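Local coordinates for protein ADP-dependent (S)-NAD(P)H-hydrate dehydratase (Enterococcus faecalis, PDB 2R3B) that probably repairs damaged, hydrated NAD(P)H by dehydrating its S form, spending ADP, which becomes AMP and phosphate, at residues Gly58-Ser63 and Thr75-Asp80; Ile115-Gly120 and Gln128-Met133. All coordinates share one frame; numbering follows the deposited sequence. Where two conformers were deposited one is given.

Contact 1 of 2, residues Gly58-Ser63 and Thr75-Asp80; sequences GAIIMS and TTVITD
The backbones approach most closely at Ile60 and Thr79, whose CA atoms lie 7.5 Å apart, so the gap is bridged by side chains alone. Residues 58-63 form a regular piece of helix 57-70, with Met62 N bonded to Gly58 O at 2.9 Å and Ser63 N to Ala59 O at 3.1 Å. Opposite runs Thr75-Ile78, extended, with Thr79 following on from it. Ile60 leaves the helix toward residues 75-80 and divides its branches between two residues. Its CG1 lies alongside Val77 CG1 at 3.7 Å, while its CG2 meets Thr79 OG1 at 3.5 Å and Thr79 CB at 4.0 Å. With chi1 at -155°, CG1 stands roughly opposite the backbone N, and the methyl CG2 is left over between N and the carbonyl carbon, where it can reach the threonine. Past both residues the isoleucine slides antiparallel rather than end-on. This is the helix-to-strand face of a beta-alpha-beta unit, strand 46-50, helix 57-70, strand 74-78, in the ribokinase-like fold; Leu49 of the first strand also touches Ile60, and Leu87 of helix 84-90 packs on Val77. Thr79 OG1 is well supplied with polar partners although Ile60 offers it only carbon: it is hydrogen-bonded to Gly51 O, Gly52 O and Asn83 ND2. The two glycine carbonyls belong to the loop leaving strand 46-50, and Asn83 to the turn that follows Thr79 itself. The hydroxyl sits anti to Thr79 N (chi1 -174°), on the side where Ile60 CG2 covers it. Next in the chain, Asp80 OD2 makes a salt bridge to Arg54 NH1.

Contact 2 of 2, residues Ile115-Gly120 and Gln128-Met133; sequences ILIGPG and QQILKM
Ile117 reaches across to Leu131 with the tip of its longer branch: CD1 sits 3.8 Å from Leu131 CA and 4.0 Å from Leu131 CD1. This is the inner face of a beta-alpha-beta unit, strand 114-117, helix 125-137, strand 143-147, in the Rossmann-like core of the ribokinase-like fold. The same methyl touches Ile130 as well, and Ile117 CG2 also approaches Leu131 CD1. The reach of CD1 comes from a nearly straight chain, CG1 opposite the backbone N (chi1 -173°) and CD1 extended beyond it (chi2 160°). Ile117 and Leu131 cross at about a right angle, Leu131 swinging its CD1 in from the flank of the helix. Behind this shell, Ile50 of the adjacent strand packs on both Ile117 and Ile130, while Phe99 covers Ile130 and Phe159 covers Leu131. Backbone bonding to Ile145 fixes Ile117 in the sheet. Beyond it the strand gives way, with a positive phi of 141° at Gly118, to the turn Gly118-Pro119-Gly120, whose last residue is consistent with the opening of a Rossmann-type glycine pattern. On the helix, Ile130 starts out toward the strand but its end turns away, and it is the branch CG2 that meets Ile117 CD1, at 4.3 Å.

Contacts 1 and 2 lie about 12 Å apart, centre to centre, and use opposite faces of one sheet: Ile117 points to helix 125-137, whereas its neighbour Leu116 touches Ser63 of helix 57-70. They meet directly through the turn after strand 114-117. Ala59 CB lies 3.4 Å from Gly120 N, and Ile60 CD1 packs on Pro119 CB at 3.9 Å, while Ser63 OG comes to 3.4 Å from Pro119 CG. The predicted (6S)-NADPHX site adjoins this seam: it includes Ala59 itself, Asp235, about 7 Å from Ile60 between side chains, and Gly122, about 10 Å from the Ile117 side chain.

Contact 1 of 2, residues Gly58-Ser63 and Thr75-Asp80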
ATOM      1  N   GLY B  58       5.854 -12.716   3.649  1.00 13.69           N
ATOM      2  CA  GLY B  58       6.205 -11.392   4.194  1.00 14.53           C
ATOM      3  C   GLY B  58       7.693 -11.252   4.543  1.00 12.93           C
ATOM      4  O   GLY B  58       8.275 -10.155   4.418  1.00 13.34           O
ATOM      5  N   ALA B  59       8.332 -12.347   4.924  1.00 13.88           N
ATOM      6  CA  ALA B  59       9.771 -12.313   5.263  1.00 14.19           C
ATOM      7  C   ALA B  59      10.592 -11.801   4.093  1.00 14.44           C
ATOM      8  O   ALA B  59      11.458 -10.944   4.259  1.00 12.42           O
ATOM      9  CB  ALA B  59      10.281 -13.706   5.684  1.00 15.68           C
ATOM     10  N   ILE B  60      10.371 -12.367   2.908  1.00 12.80           N
ATOM     11  CA  ILE B  60      11.155 -11.971   1.747  1.00 10.97           C
ATOM     12  C   ILE B  60      10.799 -10.573   1.272  1.00 11.87           C
ATOM     13  O   ILE B  60      11.663  -9.847   0.742  1.00 12.77           O
ATOM     14  CB  ILE B  60      11.097 -13.028   0.606  1.00 13.61           C
ATOM     15  CG1 ILE B  60      12.345 -12.915  -0.265  1.00 17.02           C
ATOM     16  CG2 ILE B  60       9.831 -12.907  -0.203  1.00 12.71           C
ATOM     17  CD1 ILE B  60      13.631 -13.311   0.417  1.00 16.65           C
ATOM     18  N   ILE B  61       9.559 -10.173   1.496  1.00 11.58           N
ATOM     19  CA  ILE B  61       9.131  -8.821   1.153  1.00 14.19           C
ATOM     20  C   ILE B  61       9.901  -7.822   2.009  1.00 12.39           C
ATOM     21  O   ILE B  61      10.357  -6.764   1.532  1.00 13.87           O
ATOM     22  CB  ILE B  61       7.593  -8.693   1.307  1.00 14.36           C
ATOM     23  CG1 ILE B  61       6.920  -9.547   0.215  1.00 16.14           C
ATOM     24  CG2 ILE B  61       7.136  -7.226   1.193  1.00 13.50           C
ATOM     25  CD1 ILE B  61       5.352  -9.660   0.346  1.00 15.56           C
HETATM   26  N   MSE B  62      10.085  -8.166   3.279  1.00 12.91           N
HETATM   27  CA  MSE B  62      10.849  -7.285   4.172  1.00 12.51           C
HETATM   28  C   MSE B  62      12.350  -7.227   3.824  1.00 13.90           C
HETATM   29  O   MSE B  62      12.951  -6.144   3.813  1.00 12.57           O
HETATM   30  CB  MSE B  62      10.586  -7.689   5.643  1.00 13.04           C
HETATM   31  CG  MSE B  62       9.167  -7.341   6.067  1.00 17.39           C
HETATM   32 SE   MSE B  62       8.816  -7.548   7.910  0.75 14.13          SE
HETATM   33  CE  MSE B  62       8.695  -9.441   7.968  1.00 18.14           C
ATOM     34  N   SER B  63      12.949  -8.366   3.468  1.00 12.13           N
ATOM     35  CA  SER B  63      14.297  -8.342   2.949  1.00 12.49           C
ATOM     36  C   SER B  63      14.444  -7.515   1.693  1.00 12.19           C
ATOM     37  O   SER B  63      15.461  -6.835   1.505  1.00 11.58           O
ATOM     38  CB  SER B  63      14.768  -9.755   2.623  1.00 13.33           C
ATOM     39  OG  SER B  63      14.771 -10.561   3.765  1.00 15.60           O
ATOM     40  N   THR B  75      17.560  -5.493  -7.973  1.00 13.37           N
ATOM     41  CA  THR B  75      17.127  -6.519  -7.020  1.00 13.65           C
ATOM     42  C   THR B  75      16.108  -7.410  -7.721  1.00 15.68           C
ATOM     43  O   THR B  75      15.106  -6.915  -8.251  1.00 15.02           O
ATOM     44  CB  THR B  75      16.504  -5.908  -5.725  1.00 19.42           C
ATOM     45  OG1 THR B  75      17.503  -5.140  -5.031  1.00 17.50           O
ATOM     46  CG2 THR B  75      15.987  -6.975  -4.751  1.00 16.61           C
ATOM     47  N   THR B  76      16.379  -8.718  -7.692  1.00 13.68           N
ATOM     48  CA  THR B  76      15.432  -9.730  -8.187  1.00 15.26           C
ATOM     49  C   THR B  76      15.061 -10.647  -7.048  1.00 13.42           C
ATOM     50  O   THR B  76      15.945 -11.039  -6.256  1.00 14.61           O
ATOM     51  CB  THR B  76      16.035 -10.553  -9.338  1.00 14.63           C
ATOM     52  OG1 THR B  76      16.521  -9.661 -10.329  1.00 15.44           O
ATOM     53  CG2 THR B  76      14.987 -11.474  -9.981  1.00 14.24           C
ATOM     54  N   VAL B  77      13.783 -11.016  -6.975  1.00 12.76           N
ATOM     55  CA  VAL B  77      13.303 -11.877  -5.913  1.00 13.62           C
ATOM     56  C   VAL B  77      12.781 -13.169  -6.513  1.00 12.35           C
ATOM     57  O   VAL B  77      11.871 -13.148  -7.345  1.00 12.69           O
ATOM     58  CB  VAL B  77      12.229 -11.196  -5.049  1.00 11.42           C
ATOM     59  CG1 VAL B  77      11.886 -12.044  -3.795  1.00 14.34           C
ATOM     60  CG2 VAL B  77      12.708  -9.777  -4.592  1.00 10.84           C
ATOM     61  N   ILE B  78      13.347 -14.291  -6.069  1.00 11.37           N
ATOM     62  CA  ILE B  78      12.794 -15.625  -6.363  1.00 11.43           C
ATOM     63  C   ILE B  78      11.971 -16.060  -5.155  1.00 13.21           C
ATOM     64  O   ILE B  78      12.507 -16.260  -4.067  1.00 12.11           O
ATOM     65  CB  ILE B  78      13.899 -16.676  -6.626  1.00 11.62           C
ATOM     66  CG1 ILE B  78      14.801 -16.269  -7.794  1.00 18.17           C
ATOM     67  CG2 ILE B  78      13.284 -18.102  -6.821  1.00 11.80           C
ATOM     68  CD1 ILE B  78      16.099 -17.119  -7.849  1.00 13.91           C
ATOM     69  N   THR B  79      10.670 -16.112  -5.335  1.00 12.32           N
ATOM     70  CA  THR B  79       9.728 -16.320  -4.257  1.00 10.76           C
ATOM     71  C   THR B  79       8.477 -16.936  -4.828  1.00 12.10           C
ATOM     72  O   THR B  79       8.265 -16.909  -6.020  1.00 12.41           O
ATOM     73  CB  THR B  79       9.387 -15.003  -3.526  1.00 12.64           C
ATOM     74  OG1 THR B  79       8.572 -15.312  -2.391  1.00 12.56           O
ATOM     75  CG2 THR B  79       8.612 -14.013  -4.408  1.00 12.55           C
ATOM     76  N   ASP B  80       7.646 -17.541  -3.997  1.00 11.63           N
ATOM     77  CA  ASP B  80       6.401 -18.101  -4.544  1.00 12.48           C
ATOM     78  C   ASP B  80       5.604 -17.028  -5.278  1.00 13.41           C
ATOM     79  O   ASP B  80       5.459 -15.888  -4.824  1.00 12.98           O
ATOM     80  CB  ASP B  80       5.556 -18.733  -3.452  1.00 13.78           C
ATOM     81  CG  ASP B  80       4.533 -19.692  -3.991  1.00 13.80           C
ATOM     82  OD1 ASP B  80       3.489 -19.234  -4.509  1.00 13.80           O
ATOM     83  OD2 ASP B  80       4.766 -20.923  -3.864  1.00 16.15           O
TER

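Contact 2 of 2, residues Ile115-Gly120 and Gln128-Met133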
ATOM      1  N   ILE B 115      23.760 -13.299  -3.634  1.00 14.04           N
ATOM      2  CA  ILE B 115      22.603 -14.139  -3.442  1.00 13.10           C
ATOM      3  C   ILE B 115      22.313 -14.235  -1.947  1.00 13.72           C
ATOM      4  O   ILE B 115      23.191 -14.624  -1.174  1.00 14.47           O
ATOM      5  CB  ILE B 115      22.900 -15.572  -3.935  1.00 13.98           C
ATOM      6  CG1 ILE B 115      23.328 -15.553  -5.417  1.00 14.69           C
ATOM      7  CG2 ILE B 115      21.720 -16.520  -3.652  1.00 14.32           C
ATOM      8  CD1 ILE B 115      24.038 -16.838  -5.792  1.00 14.44           C
ATOM      9  N   LEU B 116      21.073 -13.928  -1.561  1.00 11.57           N
ATOM     10  CA  LEU B 116      20.562 -14.180  -0.227  1.00 11.59           C
ATOM     11  C   LEU B 116      19.521 -15.270  -0.348  1.00 11.95           C
ATOM     12  O   LEU B 116      18.561 -15.159  -1.151  1.00 14.82           O
ATOM     13  CB  LEU B 116      19.914 -12.919   0.362  1.00 13.24           C
ATOM     14  CG  LEU B 116      19.058 -13.114   1.614  1.00 15.39           C
ATOM     15  CD1 LEU B 116      19.936 -13.599   2.802  1.00 13.01           C
ATOM     16  CD2 LEU B 116      18.292 -11.854   1.995  1.00 14.77           C
ATOM     17  N   ILE B 117      19.711 -16.337   0.418  1.00 13.36           N
ATOM     18  CA  ILE B 117      18.733 -17.402   0.482  1.00 13.44           C
ATOM     19  C   ILE B 117      18.312 -17.679   1.925  1.00 14.13           C
ATOM     20  O   ILE B 117      19.157 -17.823   2.829  1.00 13.89           O
ATOM     21  CB  ILE B 117      19.228 -18.696  -0.227  1.00 13.01           C
ATOM     22  CG1 ILE B 117      18.087 -19.749  -0.276  1.00 15.32           C
ATOM     23  CG2 ILE B 117      20.533 -19.212   0.424  1.00 13.94           C
ATOM     24  CD1 ILE B 117      18.301 -20.839  -1.344  1.00 16.52           C
ATOM     25  N   GLY B 118      16.998 -17.688   2.153  1.00 13.15           N
ATOM     26  CA  GLY B 118      16.474 -18.178   3.423  1.00 14.45           C
ATOM     27  C   GLY B 118      15.307 -17.493   4.105  1.00 14.49           C
ATOM     28  O   GLY B 118      14.549 -18.182   4.799  1.00 15.71           O
ATOM     29  N   PRO B 119      15.164 -16.150   3.975  1.00 16.15           N
ATOM     30  CA  PRO B 119      14.016 -15.497   4.640  1.00 17.75           C
ATOM     31  C   PRO B 119      12.658 -16.076   4.232  1.00 15.00           C
ATOM     32  O   PRO B 119      12.316 -16.074   3.073  1.00 15.87           O
ATOM     33  CB  PRO B 119      14.130 -14.030   4.199  1.00 15.80           C
ATOM     34  CG  PRO B 119      15.555 -13.842   3.854  1.00 20.07           C
ATOM     35  CD  PRO B 119      16.012 -15.158   3.275  1.00 16.82           C
ATOM     36  N   GLY B 120      11.919 -16.607   5.194  1.00 14.31           N
ATOM     37  CA  GLY B 120      10.629 -17.224   4.928  1.00 13.60           C
ATOM     38  C   GLY B 120      10.683 -18.440   4.006  1.00 11.52           C
ATOM     39  O   GLY B 120       9.667 -18.826   3.418  1.00 15.89           O
ATOM     40  N   GLN B 128      14.111 -27.280  -0.030  1.00 23.68           N
ATOM     41  CA  GLN B 128      15.286 -28.127  -0.151  1.00 22.20           C
ATOM     42  C   GLN B 128      15.834 -28.160  -1.538  1.00 21.76           C
ATOM     43  O   GLN B 128      17.023 -28.052  -1.713  1.00 20.84           O
ATOM     44  CB  GLN B 128      14.982 -29.559   0.299  1.00 23.21           C
ATOM     45  CG  GLN B 128      14.695 -29.675   1.751  1.00 23.76           C
ATOM     46  CD  GLN B 128      14.023 -30.990   2.081  1.00 33.13           C
ATOM     47  OE1 GLN B 128      14.423 -32.035   1.562  1.00 30.15           O
ATOM     48  NE2 GLN B 128      13.017 -30.954   2.936  1.00 27.44           N
ATOM     49  N   GLN B 129      14.970 -28.306  -2.541  1.00 22.88           N
ATOM     50  CA  GLN B 129      15.426 -28.332  -3.915  1.00 22.30           C
ATOM     51  C   GLN B 129      16.066 -27.039  -4.347  1.00 21.85           C
ATOM     52  O   GLN B 129      17.123 -27.051  -4.959  1.00 22.11           O
ATOM     53  CB  GLN B 129      14.257 -28.628  -4.877  1.00 23.25           C
ATOM     54  CG  GLN B 129      14.673 -28.611  -6.338  1.00 28.18           C
ATOM     55  CD  GLN B 129      13.611 -29.229  -7.260  1.00 28.94           C
ATOM     56  OE1 GLN B 129      12.427 -28.972  -7.101  1.00 48.28           O
ATOM     57  NE2 GLN B 129      14.044 -30.047  -8.210  1.00 33.78           N
ATOM     58  N   ILE B 130      15.410 -25.914  -4.059  1.00 22.90           N
ATOM     59  CA  ILE B 130      15.960 -24.605  -4.427  1.00 20.69           C
ATOM     60  C   ILE B 130      17.333 -24.368  -3.770  1.00 19.35           C
ATOM     61  O   ILE B 130      18.282 -23.907  -4.425  1.00 19.10           O
ATOM     62  CB  ILE B 130      15.004 -23.446  -4.049  1.00 23.56           C
ATOM     63  CG1 ILE B 130      13.637 -23.576  -4.743  1.00 29.71           C
ATOM     64  CG2 ILE B 130      15.617 -22.095  -4.499  1.00 22.28           C
ATOM     65  CD1 ILE B 130      13.657 -23.183  -6.233  1.00 32.97           C
ATOM     66  N   LEU B 131      17.452 -24.694  -2.489  1.00 19.84           N
ATOM     67  CA  LEU B 131      18.768 -24.575  -1.813  1.00 20.18           C
ATOM     68  C   LEU B 131      19.844 -25.417  -2.516  1.00 18.50           C
ATOM     69  O   LEU B 131      20.934 -24.940  -2.786  1.00 17.70           O
ATOM     70  CB  LEU B 131      18.674 -24.992  -0.340  1.00 20.67           C
ATOM     71  CG  LEU B 131      19.982 -24.949   0.456  1.00 20.64           C
ATOM     72  CD1 LEU B 131      20.548 -23.548   0.469  1.00 19.30           C
ATOM     73  CD2 LEU B 131      19.768 -25.449   1.879  1.00 19.03           C
ATOM     74  N   LYS B 132      19.538 -26.672  -2.819  1.00 20.21           N
ATOM     75  CA  LYS B 132      20.522 -27.495  -3.536  1.00 21.28           C
ATOM     76  C   LYS B 132      20.906 -26.891  -4.883  1.00 19.52           C
ATOM     77  O   LYS B 132      22.068 -26.918  -5.236  1.00 20.68           O
ATOM     78  CB  LYS B 132      19.978 -28.878  -3.825  1.00 22.58           C
ATOM     79  CG  LYS B 132      19.767 -29.749  -2.642  1.00 26.03           C
ATOM     80  CD  LYS B 132      19.358 -31.127  -3.146  1.00 32.70           C
ATOM     81  CE  LYS B 132      18.518 -31.896  -2.200  1.00 40.32           C
ATOM     82  NZ  LYS B 132      18.070 -33.121  -2.956  1.00 39.38           N
HETATM   83  N   MSE B 133      19.918 -26.400  -5.647  1.00 20.91           N
HETATM   84  CA  MSE B 133      20.206 -25.802  -6.952  0.80 22.30           C
HETATM   85  C   MSE B 133      21.138 -24.629  -6.769  1.00 21.53           C
HETATM   86  O   MSE B 133      22.113 -24.493  -7.484  1.00 21.72           O
HETATM   87  CB  MSE B 133      18.916 -25.381  -7.681  0.80 22.39           C
HETATM   88  CG  MSE B 133      18.063 -26.552  -8.124  0.80 24.62           C
HETATM   89 SE   MSE B 133      16.379 -25.990  -8.924  0.60 26.14          SE
HETATM   90  CE  MSE B 133      17.056 -24.909 -10.206  0.80 29.08           C
TER